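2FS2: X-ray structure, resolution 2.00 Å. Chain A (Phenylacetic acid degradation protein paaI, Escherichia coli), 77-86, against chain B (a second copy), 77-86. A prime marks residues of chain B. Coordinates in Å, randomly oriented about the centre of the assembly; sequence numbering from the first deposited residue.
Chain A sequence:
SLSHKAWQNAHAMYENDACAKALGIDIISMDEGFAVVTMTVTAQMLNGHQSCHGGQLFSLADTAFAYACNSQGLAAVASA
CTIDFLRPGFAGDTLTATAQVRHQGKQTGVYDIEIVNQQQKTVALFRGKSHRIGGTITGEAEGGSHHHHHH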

# COMPACT_ATOMS: atom_id res chain seq x y z
N VAL A 77 -5.49 10.82 13.18
CA VAL A 77 -5.62 11.05 11.74
C VAL A 77 -4.93 9.93 11.01
O VAL A 77 -4.11 9.22 11.58
CB VAL A 77 -4.94 12.37 11.31
CG1 VAL A 77 -5.82 13.57 11.77
CG2 VAL A 77 -3.45 12.48 11.95
N ALA A 78 -5.29 9.77 9.75
CA ALA A 78 -4.63 8.84 8.93
C ALA A 78 -3.41 9.53 8.39
O ALA A 78 -3.44 10.68 7.87
CB ALA A 78 -5.58 8.40 7.80
N SER A 79 -2.30 8.82 8.54
CA SER A 79 -1.09 9.17 7.86
C SER A 79 -0.84 8.42 6.50
O SER A 79 -0.08 8.89 5.67
CB SER A 79 0.04 8.95 8.83
OG SER A 79 0.63 7.72 8.73
N ALA A 80 -1.45 7.25 6.31
CA ALA A 80 -1.23 6.53 5.06
C ALA A 80 -2.48 5.69 4.92
O ALA A 80 -3.15 5.39 5.90
CB ALA A 80 -0.00 5.61 5.12
N CYS A 81 -2.82 5.30 3.69
CA CYS A 81 -3.98 4.41 3.48
C CYS A 81 -3.75 3.59 2.23
O CYS A 81 -3.18 4.08 1.29
CB CYS A 81 -5.25 5.19 3.32
SG CYS A 81 -6.55 3.93 3.37
N THR A 82 -4.09 2.33 2.26
CA THR A 82 -4.04 1.46 1.04
C THR A 82 -5.44 0.99 0.78
O THR A 82 -6.16 0.75 1.72
CB THR A 82 -3.09 0.26 1.26
OG1 THR A 82 -1.75 0.75 1.30
CG2 THR A 82 -3.02 -0.66 -0.06
N ILE A 83 -5.88 0.93 -0.49
CA ILE A 83 -7.30 0.65 -0.88
C ILE A 83 -7.27 -0.27 -2.07
O ILE A 83 -6.50 -0.01 -2.93
CB ILE A 83 -7.98 1.88 -1.35
CG1 ILE A 83 -7.69 3.04 -0.42
CG2 ILE A 83 -9.41 1.61 -1.41
CD1 ILE A 83 -8.28 4.34 -1.02
N ASP A 84 -7.97 -1.41 -1.99
CA ASP A 84 -8.31 -2.24 -3.16
C ASP A 84 -9.76 -2.01 -3.53
O ASP A 84 -10.64 -2.18 -2.69
CB ASP A 84 -8.09 -3.68 -2.79
CG ASP A 84 -6.58 -3.97 -2.54
OD1 ASP A 84 -5.82 -4.21 -3.54
OD2 ASP A 84 -6.03 -3.94 -1.38
N PHE A 85 -10.06 -1.64 -4.79
CA PHE A 85 -11.49 -1.45 -5.20
C PHE A 85 -11.88 -2.77 -5.88
O PHE A 85 -11.17 -3.17 -6.81
CB PHE A 85 -11.50 -0.39 -6.23
CG PHE A 85 -11.07 0.92 -5.73
CD1 PHE A 85 -9.81 1.37 -6.02
CD2 PHE A 85 -11.93 1.72 -4.92
CE1 PHE A 85 -9.31 2.59 -5.54
CE2 PHE A 85 -11.49 3.04 -4.45
CZ PHE A 85 -10.17 3.47 -4.77
N LEU A 86 -12.87 -3.52 -5.40
CA LEU A 86 -13.16 -4.84 -6.01
C LEU A 86 -14.35 -4.82 -6.98
O LEU A 86 -14.37 -5.62 -7.90
CB LEU A 86 -13.41 -5.93 -4.94
CG LEU A 86 -12.34 -5.94 -3.83
CD1 LEU A 86 -12.40 -7.16 -3.01
CD2 LEU A 86 -11.00 -6.01 -4.45
N VAL B 77 -9.85 2.55 -15.06
CA VAL B 77 -10.31 2.85 -13.70
C VAL B 77 -9.23 2.36 -12.67
O VAL B 77 -8.34 1.57 -13.01
CB VAL B 77 -11.65 2.12 -13.35
CG1 VAL B 77 -12.75 2.49 -14.36
CG2 VAL B 77 -11.49 0.58 -13.20
N ALA B 78 -9.35 2.82 -11.44
CA ALA B 78 -8.40 2.45 -10.40
C ALA B 78 -8.72 1.03 -9.90
O ALA B 78 -9.82 0.79 -9.58
CB ALA B 78 -8.61 3.47 -9.28
N SER B 79 -7.81 0.08 -9.86
CA SER B 79 -8.13 -1.10 -9.07
C SER B 79 -7.58 -1.01 -7.66
O SER B 79 -8.00 -1.79 -6.78
CB SER B 79 -7.53 -2.37 -9.64
OG SER B 79 -6.27 -2.08 -9.98
N ALA B 80 -6.62 -0.15 -7.42
CA ALA B 80 -6.00 -0.09 -6.09
C ALA B 80 -5.14 1.13 -6.01
O ALA B 80 -4.71 1.70 -7.03
CB ALA B 80 -5.09 -1.33 -5.80
N CYS B 81 -4.85 1.53 -4.77
CA CYS B 81 -3.96 2.64 -4.64
C CYS B 81 -3.57 2.91 -3.20
O CYS B 81 -4.25 2.46 -2.33
CB CYS B 81 -4.65 3.83 -5.20
SG CYS B 81 -5.87 4.44 -4.13
N THR B 82 -2.55 3.71 -2.99
CA THR B 82 -2.09 3.97 -1.67
C THR B 82 -1.77 5.44 -1.57
O THR B 82 -1.29 6.02 -2.50
CB THR B 82 -0.86 3.10 -1.37
OG1 THR B 82 0.07 3.20 -2.42
CG2 THR B 82 -1.14 1.67 -1.59
N ILE B 83 -2.05 6.04 -0.42
CA ILE B 83 -1.81 7.45 -0.21
C ILE B 83 -1.00 7.62 1.09
O ILE B 83 -1.32 6.99 2.03
CB ILE B 83 -3.19 8.34 -0.34
CG1 ILE B 83 -2.99 9.80 0.02
CG2 ILE B 83 -4.37 7.87 0.56
CD1 ILE B 83 -3.89 10.88 -0.92
N ASP B 84 0.08 8.41 1.06
CA ASP B 84 0.71 8.97 2.24
C ASP B 84 0.38 10.48 2.45
O ASP B 84 0.69 11.28 1.58
CB ASP B 84 2.17 8.85 2.05
CG ASP B 84 2.62 7.42 2.10
OD1 ASP B 84 2.85 6.93 3.26
OD2 ASP B 84 2.68 6.66 1.01
N PHE B 85 -0.21 10.85 3.58
CA PHE B 85 -0.49 12.24 3.93
C PHE B 85 0.71 12.84 4.66
O PHE B 85 1.16 12.27 5.66
CB PHE B 85 -1.72 12.26 4.82
CG PHE B 85 -3.03 11.80 4.06
CD1 PHE B 85 -3.61 10.59 4.32
CD2 PHE B 85 -3.63 12.61 3.10
CE1 PHE B 85 -4.84 10.18 3.74
CE2 PHE B 85 -4.83 12.22 2.44
CZ PHE B 85 -5.43 11.00 2.79
N LEU B 86 1.34 13.87 4.10
CA LEU B 86 2.58 14.39 4.71
C LEU B 86 2.45 15.76 5.45
O LEU B 86 3.17 16.04 6.39
CB LEU B 86 3.65 14.49 3.65
CG LEU B 86 3.84 13.21 2.79
CD1 LEU B 86 4.67 13.55 1.54
CD2 LEU B 86 4.53 12.13 3.60
O HOH W 1 -6.95 -4.79 -5.95

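Residues 80–85 of the two copies run antiparallel, their N-to-C directions 171° apart, and join edge to edge as neighbouring strands of one sheet centred on the pair Thr82 and Thr82′. Six main-chain hydrogen bonds fix the register. Cys81 N donates to Ile83′ O (2.8 Å) and Ile83′ N to Cys81 O (2.8 Å); the equivalent pair, Ile83 N to Cys81′ O and Cys81′ N to Ile83 O, measures 2.9 Å in each case. The ladder closes at its ends with Phe85 N to Ser79′ O and Phe85′ N to Ser79 O, both 2.9 Å.

Phe85 and Phe85′ have the most surface covered, 77 and 63 Å² of the 637 Å² buried in total. Each CA-to-CB bond points toward the other stretch, and with chi1 in the m well the ring lies beside the corner where the partner chain turns at residue 79. Phe85 CE1 packs against Ala78′ CB at 3.9 Å, whereas Phe85′ CE1 stands 4.5 Å from Ala78 CB; the alanine methyl offers the ring a small apolar contact. Ser79′ C and Ala80′ N meet the edge of the Phe85 ring.

Cys81′, with 55 Å² covered, shares its face of the sheet with Ile83. Its chi1 is p, and SG lies 3.9 Å from Ile83 CD1 and 4.2 Å from Phe85 CE1. Cys81 instead adopts t, and its closest side-chain approach to Ile83′ is from CB to CG2, 3.9 Å. These buried, largely apolar side chains suit a face without polar partners across the pair.

The other face carries Ala80, Thr82 and Asp84 with their counterparts. The threonines, beta-branched and so well suited to a strand, differ in rotamer, m and p, bringing Thr82 OG1 within 3.1 Å of Thr82′ CG2. Beyond them, O of water 1 donates to Asp84 OD1 (2.7 Å) and Ser79′ O (3.3 Å), bridging carboxylate and carbonyl.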